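Local coordinates for mitochondrial RNA-binding protein 2 (Trypanosoma brucei, PDB 2GIA) that binds guide RNA together with mitochondrial RNA-binding protein 1 and probably acts as a matchmaker between RNAs in mitochondrial RNA editing, at residues D[63-68]-D[72-77]; D[49-54]-D[59-64]; D[103-108]-D[116-121]. One frame throughout, in Å; residues are numbered along the deposited sequence.

Interaction 1. Residues D[63-68]-D[72-77]; sequences RVLHRD and VLDYHR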
loop_
_atom_site.group_PDB
_atom_site.type_symbol
_atom_site.label_atom_id
_atom_site.label_comp_id
_atom_site.label_asym_id
_atom_site.label_seq_id
_atom_site.Cartn_x
_atom_site.Cartn_y
_atom_site.Cartn_z
ATOM N N ARG D 63 -16.694 14.926 8.114
ATOM C CA ARG D 63 -15.347 15.064 7.613
ATOM C C ARG D 63 -14.560 14.161 8.553
ATOM O O ARG D 63 -14.792 14.164 9.783
ATOM C CB ARG D 63 -14.871 16.507 7.689
ATOM C CG ARG D 63 -15.680 17.478 6.780
ATOM C CD ARG D 63 -14.948 18.819 6.611
ATOM N NE ARG D 63 -13.733 18.636 5.814
ATOM C CZ ARG D 63 -12.485 18.866 6.226
ATOM N NH1 ARG D 63 -12.234 19.308 7.454
ATOM N NH2 ARG D 63 -11.471 18.656 5.394
ATOM N N VAL D 64 -13.687 13.338 7.974
ATOM C CA VAL D 64 -12.862 12.407 8.755
ATOM C C VAL D 64 -11.448 12.893 8.627
ATOM O O VAL D 64 -10.922 12.995 7.521
ATOM C CB VAL D 64 -12.931 10.946 8.219
ATOM C CG1 VAL D 64 -12.035 10.037 9.052
ATOM C CG2 VAL D 64 -14.372 10.448 8.246
ATOM N N LEU D 65 -10.808 13.208 9.747
ATOM C CA LEU D 65 -9.446 13.713 9.626
ATOM C C LEU D 65 -8.472 13.111 10.568
ATOM O O LEU D 65 -8.844 12.396 11.496
ATOM C CB LEU D 65 -9.422 15.232 9.787
ATOM C CG LEU D 65 -10.246 15.905 10.884
ATOM C CD1 LEU D 65 -9.391 16.890 11.627
ATOM C CD2 LEU D 65 -11.409 16.632 10.273
ATOM N N HIS D 66 -7.204 13.394 10.323
ATOM C CA HIS D 66 -6.168 12.862 11.170
ATOM C C HIS D 66 -5.377 14.025 11.743
ATOM O O HIS D 66 -4.778 14.812 11.011
ATOM C CB HIS D 66 -5.266 11.925 10.387
ATOM C CG HIS D 66 -4.318 11.171 11.260
ATOM N ND1 HIS D 66 -2.973 11.454 11.308
ATOM C CD2 HIS D 66 -4.529 10.168 12.147
ATOM C CE1 HIS D 66 -2.392 10.659 12.191
ATOM N NE2 HIS D 66 -3.315 9.867 12.712
ATOM N N ARG D 67 -5.359 14.145 13.067
ATOM C CA ARG D 67 -4.668 15.292 13.663
ATOM C C ARG D 67 -4.065 14.927 14.999
ATOM O O ARG D 67 -4.749 14.364 15.847
ATOM C CB ARG D 67 -5.681 16.446 13.822
ATOM C CG ARG D 67 -5.062 17.777 14.340
ATOM C CD ARG D 67 -6.104 18.904 14.321
ATOM N NE ARG D 67 -7.244 18.510 15.131
ATOM C CZ ARG D 67 -8.509 18.782 14.841
ATOM N NH1 ARG D 67 -8.822 19.464 13.747
ATOM N NH2 ARG D 67 -9.462 18.343 15.643
ATOM N N ASP D 68 -2.771 15.178 15.165
ATOM C CA ASP D 68 -2.103 14.870 16.439
ATOM C C ASP D 68 -2.324 13.459 16.955
ATOM O O ASP D 68 -2.656 13.296 18.136
ATOM C CB ASP D 68 -2.580 15.826 17.539
ATOM C CG ASP D 68 -2.259 17.264 17.240
ATOM O OD1 ASP D 68 -1.088 17.554 16.906
ATOM O OD2 ASP D 68 -3.177 18.106 17.349
ATOM N N VAL D 72 -10.200 12.140 13.891
ATOM C CA VAL D 72 -11.289 13.005 14.307
ATOM C C VAL D 72 -12.505 12.894 13.382
ATOM O O VAL D 72 -12.387 12.944 12.148
ATOM C CB VAL D 72 -10.806 14.461 14.323
ATOM C CG1 VAL D 72 -11.851 15.357 15.013
ATOM C CG2 VAL D 72 -9.458 14.540 15.011
ATOM N N LEU D 73 -13.682 12.748 13.965
ATOM C CA LEU D 73 -14.886 12.682 13.164
ATOM C C LEU D 73 -15.623 14.016 13.404
ATOM O O LEU D 73 -16.063 14.285 14.523
ATOM C CB LEU D 73 -15.759 11.504 13.609
ATOM C CG LEU D 73 -15.037 10.163 13.824
ATOM C CD1 LEU D 73 -15.993 9.059 14.233
ATOM C CD2 LEU D 73 -14.341 9.792 12.495
ATOM N N ASP D 74 -15.705 14.868 12.380
ATOM C CA ASP D 74 -16.410 16.160 12.504
ATOM C C ASP D 74 -17.769 16.064 11.819
ATOM O O ASP D 74 -17.861 16.035 10.578
ATOM C CB ASP D 74 -15.622 17.298 11.861
ATOM C CG ASP D 74 -14.494 17.817 12.736
ATOM O OD1 ASP D 74 -14.379 17.419 13.896
ATOM O OD2 ASP D 74 -13.702 18.652 12.248
ATOM N N TYR D 75 -18.840 15.997 12.613
ATOM C CA TYR D 75 -20.175 15.909 12.042
ATOM C C TYR D 75 -20.836 17.286 11.855
ATOM O O TYR D 75 -20.847 18.114 12.783
ATOM C CB TYR D 75 -21.049 15.028 12.917
ATOM C CG TYR D 75 -22.434 14.867 12.369
ATOM C CD1 TYR D 75 -23.445 15.767 12.713
ATOM C CD2 TYR D 75 -22.741 13.824 11.485
ATOM C CE1 TYR D 75 -24.726 15.638 12.193
ATOM C CE2 TYR D 75 -24.019 13.675 10.970
ATOM C CZ TYR D 75 -25.011 14.593 11.328
ATOM O OH TYR D 75 -26.279 14.464 10.816
ATOM N N HIS D 76 -21.369 17.514 10.657
ATOM C CA HIS D 76 -22.025 18.768 10.276
ATOM C C HIS D 76 -23.447 18.544 9.751
ATOM O O HIS D 76 -23.727 17.526 9.120
ATOM C CB HIS D 76 -21.286 19.458 9.131
ATOM C CG HIS D 76 -19.811 19.586 9.339
ATOM N ND1 HIS D 76 -19.184 20.803 9.439
ATOM C CD2 HIS D 76 -18.835 18.650 9.410
ATOM C CE1 HIS D 76 -17.883 20.616 9.558
ATOM N NE2 HIS D 76 -17.644 19.318 9.543
ATOM N N ARG D 77 -24.329 19.523 9.986
ATOM C CA ARG D 77 -25.696 19.480 9.458
ATOM C C ARG D 77 -25.670 20.416 8.257
ATOM O O ARG D 77 -24.896 21.369 8.243
ATOM C CB ARG D 77 -26.691 20.014 10.488
ATOM C CG ARG D 77 -26.454 21.470 10.819
ATOM C CD ARG D 77 -27.191 21.893 12.092
ATOM N NE ARG D 77 -26.750 23.218 12.518
ATOM C CZ ARG D 77 -26.626 23.592 13.785
ATOM N NH1 ARG D 77 -26.921 22.738 14.765
ATOM N NH2 ARG D 77 -26.170 24.807 14.071
HETATM O O HOH W 1 -14.212 19.837 9.652
#
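Val-72 and Arg-63, together with Asp-74 and Leu-65, carry most of the buried surface between two adjoining antiparallel strands. Val-72 faces Leu-65 in a hydrogen-bonded pair: Val-72 N donates to Leu-65 O at 2.8 Å, and Leu-65 N returns a bond to Val-72 O. Over these bonds the Val-72 CB packs on Leu-65 CG at 3.8 Å, a place that CG takes by standing between its own backbone N and carbonyl carbon (chi1 43°). The leucine methyls then divide, CD1 staying by Val-72 CB and CG2 while CD2 reaches Asp-74 OD2 at 3.6 Å. At the methyl end of Val-72, both CG1 and CG2 meet Arg-67 NH2, with CG2 at 3.9 Å from it.

Two residues along each strand, Arg-63 and Asp-74 form a second hydrogen-bonded pair, in which Asp-74 N reaches Arg-63 O at 2.8 Å. Their charged ends do not touch. Instead, one water accepts from Arg-63 NH1 at 3.0 Å, in the plane of the guanidinium, and donates to Asp-74 OD2 at 2.9 Å. His-76 NE2 approaches the same water only weakly, while the Arg-63 CG lies 3.9 Å from His-76 NE2. A bend at chi3 (69°) curls the arginine back toward this water. The polar ends have firmer partners elsewhere, since Arg-63 NE makes a salt bridge with Asp-47 and Asp-74 OD1 is hydrogen-bonded to Ser-94.

Val-64 and Leu-73, between these pairs, turn to the reverse face, where Phe-179 of helix 170-187 packs on Val-64. The arrangement is a beta hairpin of strands 60-67 and 70-78, the central pair of a four-stranded antiparallel sheet consistent with the Whirly-like fold of MRP proteins.

Interaction 2. Residues D[49-54]-D[59-64]; sequences VHWNDE and GHLLRV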
loop_
_atom_site.group_PDB
_atom_site.type_symbol
_atom_site.label_atom_id
_atom_site.label_comp_id
_atom_site.label_asym_id
_atom_site.label_seq_id
_atom_site.Cartn_x
_atom_site.Cartn_y
_atom_site.Cartn_z
ATOM N N VAL D 49 -20.099 13.069 2.136
ATOM C CA VAL D 49 -21.103 14.078 1.839
ATOM C C VAL D 49 -22.491 13.508 1.585
ATOM O O VAL D 49 -22.682 12.687 0.691
ATOM C CB VAL D 49 -20.638 14.908 0.626
ATOM C CG1 VAL D 49 -21.495 16.165 0.476
ATOM C CG2 VAL D 49 -19.155 15.273 0.772
ATOM N N HIS D 50 -23.457 13.951 2.379
ATOM C CA HIS D 50 -24.835 13.479 2.241
ATOM C C HIS D 50 -25.823 14.664 2.223
ATOM O O HIS D 50 -26.690 14.788 3.097
ATOM C CB HIS D 50 -25.182 12.518 3.384
ATOM C CG HIS D 50 -24.336 11.276 3.415
ATOM N ND1 HIS D 50 -23.805 10.701 2.274
ATOM C CD2 HIS D 50 -24.001 10.453 4.438
ATOM C CE1 HIS D 50 -23.190 9.576 2.594
ATOM N NE2 HIS D 50 -23.294 9.400 3.902
ATOM N N TRP D 51 -25.639 15.542 1.241
ATOM C CA TRP D 51 -26.470 16.728 1.049
ATOM C C TRP D 51 -27.892 16.346 0.660
ATOM O O TRP D 51 -28.138 15.304 0.053
ATOM C CB TRP D 51 -25.914 17.583 -0.081
ATOM C CG TRP D 51 -24.583 18.197 0.143
ATOM C CD1 TRP D 51 -23.624 18.404 -0.800
ATOM C CD2 TRP D 51 -24.100 18.791 1.345
ATOM N NE1 TRP D 51 -22.572 19.101 -0.264
ATOM C CE2 TRP D 51 -22.836 19.351 1.055
ATOM C CE3 TRP D 51 -24.610 18.907 2.641
ATOM C CZ2 TRP D 51 -22.069 20.020 2.015
ATOM C CZ3 TRP D 51 -23.849 19.575 3.598
ATOM C CH2 TRP D 51 -22.590 20.123 3.274
ATOM N N ASN D 52 -28.825 17.226 0.989
ATOM C CA ASN D 52 -30.216 17.010 0.651
ATOM C C ASN D 52 -30.921 18.354 0.646
ATOM O O ASN D 52 -31.389 18.800 1.685
ATOM C CB ASN D 52 -30.883 16.084 1.665
ATOM C CG ASN D 52 -32.340 15.815 1.325
ATOM O OD1 ASN D 52 -32.659 15.380 0.221
ATOM N ND2 ASN D 52 -33.230 16.077 2.273
ATOM N N ASP D 53 -30.964 19.010 -0.512
ATOM C CA ASP D 53 -31.636 20.307 -0.618
ATOM C C ASP D 53 -33.130 20.070 -0.451
ATOM O O ASP D 53 -33.815 20.827 0.243
ATOM C CB ASP D 53 -31.391 20.965 -1.983
ATOM C CG ASP D 53 -29.932 21.301 -2.226
ATOM O OD1 ASP D 53 -29.240 21.766 -1.290
ATOM O OD2 ASP D 53 -29.484 21.110 -3.371
ATOM N N GLU D 54 -33.621 19.007 -1.089
ATOM C CA GLU D 54 -35.029 18.651 -1.015
ATOM C C GLU D 54 -35.493 18.866 0.422
ATOM O O GLU D 54 -36.567 19.417 0.667
ATOM C CB GLU D 54 -35.226 17.185 -1.430
ATOM C CG GLU D 54 -36.675 16.816 -1.670
ATOM C CD GLU D 54 -37.287 17.608 -2.817
ATOM O OE1 GLU D 54 -36.807 17.453 -3.962
ATOM O OE2 GLU D 54 -38.241 18.386 -2.577
ATOM N N GLY D 59 -29.870 16.638 5.520
ATOM C CA GLY D 59 -28.574 16.632 4.867
ATOM C C GLY D 59 -27.457 16.835 5.883
ATOM O O GLY D 59 -27.583 17.638 6.806
ATOM N N HIS D 60 -26.358 16.105 5.726
ATOM C CA HIS D 60 -25.246 16.229 6.656
ATOM C C HIS D 60 -23.906 15.956 5.963
ATOM O O HIS D 60 -23.855 15.446 4.836
ATOM C CB HIS D 60 -25.409 15.263 7.857
ATOM C CG HIS D 60 -25.592 13.830 7.461
ATOM N ND1 HIS D 60 -26.831 13.271 7.228
ATOM C CD2 HIS D 60 -24.687 12.851 7.215
ATOM C CE1 HIS D 60 -26.682 12.011 6.853
ATOM N NE2 HIS D 60 -25.392 11.733 6.835
ATOM N N LEU D 61 -22.844 16.337 6.656
ATOM C CA LEU D 61 -21.485 16.149 6.183
ATOM C C LEU D 61 -20.638 15.613 7.334
ATOM O O LEU D 61 -20.705 16.126 8.472
ATOM C CB LEU D 61 -20.890 17.482 5.708
ATOM C CG LEU D 61 -19.364 17.563 5.534
ATOM C CD1 LEU D 61 -18.887 16.733 4.316
ATOM C CD2 LEU D 61 -18.981 19.021 5.351
ATOM N N LEU D 62 -19.866 14.564 7.052
ATOM C CA LEU D 62 -18.947 14.042 8.051
ATOM C C LEU D 62 -17.578 14.200 7.428
ATOM O O LEU D 62 -17.344 13.724 6.298
ATOM C CB LEU D 62 -19.190 12.558 8.352
ATOM C CG LEU D 62 -18.240 11.973 9.420
ATOM C CD1 LEU D 62 -18.584 12.527 10.806
ATOM C CD2 LEU D 62 -18.368 10.470 9.451
ATOM N N ARG D 63 -16.694 14.926 8.114
ATOM C CA ARG D 63 -15.347 15.064 7.613
ATOM C C ARG D 63 -14.560 14.161 8.553
ATOM O O ARG D 63 -14.792 14.164 9.783
ATOM C CB ARG D 63 -14.871 16.507 7.689
ATOM C CG ARG D 63 -15.680 17.478 6.780
ATOM C CD ARG D 63 -14.948 18.819 6.611
ATOM N NE ARG D 63 -13.733 18.636 5.814
ATOM C CZ ARG D 63 -12.485 18.866 6.226
ATOM N NH1 ARG D 63 -12.234 19.308 7.454
ATOM N NH2 ARG D 63 -11.471 18.656 5.394
ATOM N N VAL D 64 -13.687 13.338 7.974
ATOM C CA VAL D 64 -12.862 12.407 8.755
ATOM C C VAL D 64 -11.448 12.893 8.627
ATOM O O VAL D 64 -10.922 12.995 7.521
ATOM C CB VAL D 64 -12.931 10.946 8.219
ATOM C CG1 VAL D 64 -12.035 10.037 9.052
ATOM C CG2 VAL D 64 -14.372 10.448 8.246
#
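His-50 meets His-60 with two side chains that run side by side on one face of the sheet. The ring of His-50 turns its edge to the partner, and its CD2 comes within 3.1 Å of His-60 NE2, which lies in the His-50 ring plane. The rings are nearly perpendicular, at 87°, with centroids 5.0 Å apart. At the same time His-50 CB sits over a face of the His-60 ring, 3.8 Å from its centroid, in a CH-pi contact. The His-60 ring is placed beside His-50 by a CG lodged between backbone N and carbonyl carbon (chi1 55°). On its own strand, His-50 ND1 makes a weak bond to Val-49 O.

Beneath the rings, His-50 N bonds to His-60 O at 2.9 Å. The return bond, from His-60 N to His-50 O, is 3.0 Å long, and its donor stands well above the carbonyl plane. Gly-59 CA also approaches His-50 O, at 3.2 Å. This pair closes the loop end of the beta hairpin formed by strands 45-50 and 60-67, the first of these being an outermost strand of its sheet within the chain.

On the reverse face, Val-49 and Leu-61 form a non-hydrogen-bonded pair, with Val-49 CG2 against Leu-61 CD1 at 3.8 Å. Trp-51 extends this apolar patch by laying CH2 at 4.0 Å from Leu-61 CB, while Val-49 CG1 lies over one face of its indole, toward the rim.

A second shell positions these groups. His-50 NE2 is hydrogen-bonded to Glu-167 O on the other sheet, the bond that mainly holds the imidazole in its rotation. The ring of Tyr-75 meets that of His-60, and Asn-52 N is held by Gln-78 OE1.

Interaction 3. Residues D[103-108]-D[116-121]; sequences ARFLAV and VEVHSR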
loop_
_atom_site.group_PDB
_atom_site.type_symbol
_atom_site.label_atom_id
_atom_site.label_comp_id
_atom_site.label_asym_id
_atom_site.label_seq_id
_atom_site.Cartn_x
_atom_site.Cartn_y
_atom_site.Cartn_z
ATOM N N ALA D 103 -7.132 0.248 14.818
ATOM C CA ALA D 103 -7.171 -1.163 14.508
ATOM C C ALA D 103 -8.550 -1.774 14.774
ATOM O O ALA D 103 -8.918 -2.735 14.100
ATOM C CB ALA D 103 -6.070 -1.911 15.314
ATOM N N ARG D 104 -9.324 -1.239 15.738
ATOM C CA ARG D 104 -10.671 -1.804 16.014
ATOM C C ARG D 104 -11.665 -1.472 14.916
ATOM O O ARG D 104 -12.522 -2.288 14.603
ATOM C CB ARG D 104 -11.241 -1.299 17.355
ATOM C CG ARG D 104 -10.420 -1.868 18.553
ATOM C CD ARG D 104 -10.989 -1.378 19.893
ATOM N NE ARG D 104 -10.222 -1.891 21.020
ATOM C CZ ARG D 104 -10.508 -3.008 21.696
ATOM N NH1 ARG D 104 -11.563 -3.771 21.379
ATOM N NH2 ARG D 104 -9.737 -3.357 22.719
ATOM N N PHE D 105 -11.564 -0.264 14.358
ATOM C CA PHE D 105 -12.405 0.111 13.222
ATOM C C PHE D 105 -11.955 -0.715 12.017
ATOM O O PHE D 105 -12.788 -1.222 11.272
ATOM C CB PHE D 105 -12.255 1.597 12.913
ATOM C CG PHE D 105 -13.250 2.471 13.677
ATOM C CD1 PHE D 105 -14.398 2.938 13.049
ATOM C CD2 PHE D 105 -13.034 2.783 15.010
ATOM C CE1 PHE D 105 -15.341 3.729 13.770
ATOM C CE2 PHE D 105 -13.961 3.570 15.743
ATOM C CZ PHE D 105 -15.103 4.031 15.115
ATOM N N LEU D 106 -10.635 -0.851 11.821
ATOM C CA LEU D 106 -10.141 -1.631 10.682
ATOM C C LEU D 106 -10.661 -3.053 10.785
ATOM O O LEU D 106 -11.034 -3.679 9.771
ATOM C CB LEU D 106 -8.574 -1.614 10.625
ATOM C CG LEU D 106 -8.058 -0.268 10.058
ATOM C CD1 LEU D 106 -6.534 -0.163 10.304
ATOM C CD2 LEU D 106 -8.360 -0.152 8.540
ATOM N N ALA D 107 -10.690 -3.592 12.012
ATOM C CA ALA D 107 -11.151 -4.966 12.161
ATOM C C ALA D 107 -12.592 -5.134 11.660
ATOM O O ALA D 107 -12.934 -6.183 11.113
ATOM C CB ALA D 107 -11.015 -5.437 13.626
ATOM N N VAL D 108 -13.423 -4.102 11.825
ATOM C CA VAL D 108 -14.801 -4.179 11.352
ATOM C C VAL D 108 -14.825 -4.058 9.818
ATOM O O VAL D 108 -15.452 -4.873 9.138
ATOM C CB VAL D 108 -15.694 -3.075 12.008
ATOM C CG1 VAL D 108 -17.104 -3.038 11.340
ATOM C CG2 VAL D 108 -15.827 -3.353 13.540
ATOM N N VAL D 116 -17.513 -2.288 16.767
ATOM C CA VAL D 116 -16.548 -1.572 17.581
ATOM C C VAL D 116 -17.375 -0.513 18.307
ATOM O O VAL D 116 -18.173 0.183 17.683
ATOM C CB VAL D 116 -15.406 -0.869 16.768
ATOM C CG1 VAL D 116 -15.974 0.054 15.669
ATOM C CG2 VAL D 116 -14.554 -0.041 17.720
ATOM N N GLU D 117 -17.191 -0.418 19.621
ATOM C CA GLU D 117 -17.908 0.556 20.453
ATOM C C GLU D 117 -16.964 1.604 20.998
ATOM O O GLU D 117 -15.868 1.286 21.437
ATOM C CB GLU D 117 -18.569 -0.137 21.642
ATOM C CG GLU D 117 -19.760 -0.986 21.268
ATOM C CD GLU D 117 -20.471 -1.516 22.498
ATOM O OE1 GLU D 117 -20.604 -0.742 23.467
ATOM O OE2 GLU D 117 -20.902 -2.688 22.496
ATOM N N VAL D 118 -17.387 2.859 20.958
ATOM C CA VAL D 118 -16.588 3.953 21.493
ATOM C C VAL D 118 -17.428 4.528 22.648
ATOM O O VAL D 118 -18.592 4.878 22.448
ATOM C CB VAL D 118 -16.393 5.070 20.441
ATOM C CG1 VAL D 118 -15.434 6.116 20.973
ATOM C CG2 VAL D 118 -15.911 4.469 19.107
ATOM N N HIS D 119 -16.840 4.611 23.841
ATOM C CA HIS D 119 -17.533 5.142 25.031
ATOM C C HIS D 119 -16.709 6.215 25.720
ATOM O O HIS D 119 -15.544 5.998 26.054
ATOM C CB HIS D 119 -17.813 4.040 26.065
ATOM C CG HIS D 119 -18.713 2.951 25.570
ATOM N ND1 HIS D 119 -20.062 3.140 25.346
ATOM C CD2 HIS D 119 -18.452 1.666 25.235
ATOM C CE1 HIS D 119 -20.591 2.017 24.895
ATOM N NE2 HIS D 119 -19.636 1.107 24.819
ATOM N N SER D 120 -17.341 7.366 25.931
ATOM C CA SER D 120 -16.744 8.521 26.600
ATOM C C SER D 120 -17.859 9.233 27.354
ATOM O O SER D 120 -19.017 8.824 27.281
ATOM C CB SER D 120 -16.133 9.483 25.582
ATOM O OG SER D 120 -14.863 9.019 25.168
ATOM N N ARG D 121 -17.512 10.295 28.076
ATOM C CA ARG D 121 -18.523 11.043 28.819
ATOM C C ARG D 121 -19.195 12.056 27.907
ATOM O O ARG D 121 -20.069 12.821 28.331
ATOM C CB ARG D 121 -17.908 11.735 30.041
ATOM C CG ARG D 121 -18.239 11.029 31.376
ATOM C CD ARG D 121 -19.763 10.950 31.638
ATOM N NE ARG D 121 -20.456 10.009 30.748
ATOM C CZ ARG D 121 -21.773 9.999 30.526
ATOM N NH1 ARG D 121 -22.567 10.884 31.124
ATOM N NH2 ARG D 121 -22.300 9.097 29.705
#
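Val-116 pushes its side chain toward the helical segment 103-108 and touches three of its residues with different atoms. Its CB is the first to arrive, 3.9 Å from Arg-104 O and 4.1 Å from Val-108 CG2. From there the two methyls part company. CG1 stands between the backbone N and the carbonyl carbon (chi1 54°), a setting that points it at Phe-105. It sits almost exactly above the centre of that ring, 3.9 Å from the centroid and only 3° off the normal, so a C-H bond can meet the pi face in a well-centred CH-pi contact. The same methyl also touches Val-108 CG2 at 4.0 Å, wedged between the phenyl and the valine. CG2 takes the position anti to the backbone N and packs on Arg-104 CB at 3.6 Å; beyond this point the extended arginine chain leads away from the strand.

The phenyl ring has a second neighbour in the strand. Val-118 CG2 lies near the plane of the ring, at its edge, 4.0 Å from Phe-105 CE2. One valine thus lies over a face and the other abuts the rim. No polar bond joins the segments; the side-chain contacts are apolar.

Helix 101-109 and strand 116-119 run roughly antiparallel, the axes of segments 103-108 and 116-119 being 149° apart. Around them, Phe-127 of strand 123-129 lies against Phe-105, Val-108 and Val-116, while Leu-180 of helix 170-187 and Leu-97 of strand 89-97 also pack on Phe-105. The helix also meets another chain, mitochondrial RNA-binding protein 1, whose His-130 packs on Arg-104 and whose Val-133 packs on Ala-107.

Overall arrangement
Interactions 1 and 2 are successive hairpins of one antiparallel sheet and share strand 60-67, with Arg-63 and Val-64 common to both; their centres lie 13 Å apart. They touch directly: His-76 N probably bonds to Leu-61 O at 2.7 Å, and Tyr-75 OH packs on His-60 CB at 3.2 Å. Interaction 3 follows later in the chain and involves a strand outermost in the other sheet within this chain. Its centre is 15 Å from that of interaction 1, without touching it, and 23 Å from that of interaction 2, on the opposite side of the chain's centre. Interaction 3 borders the partner protein along its helix, interaction 1 only through His-66, and no other chain touches interaction 2.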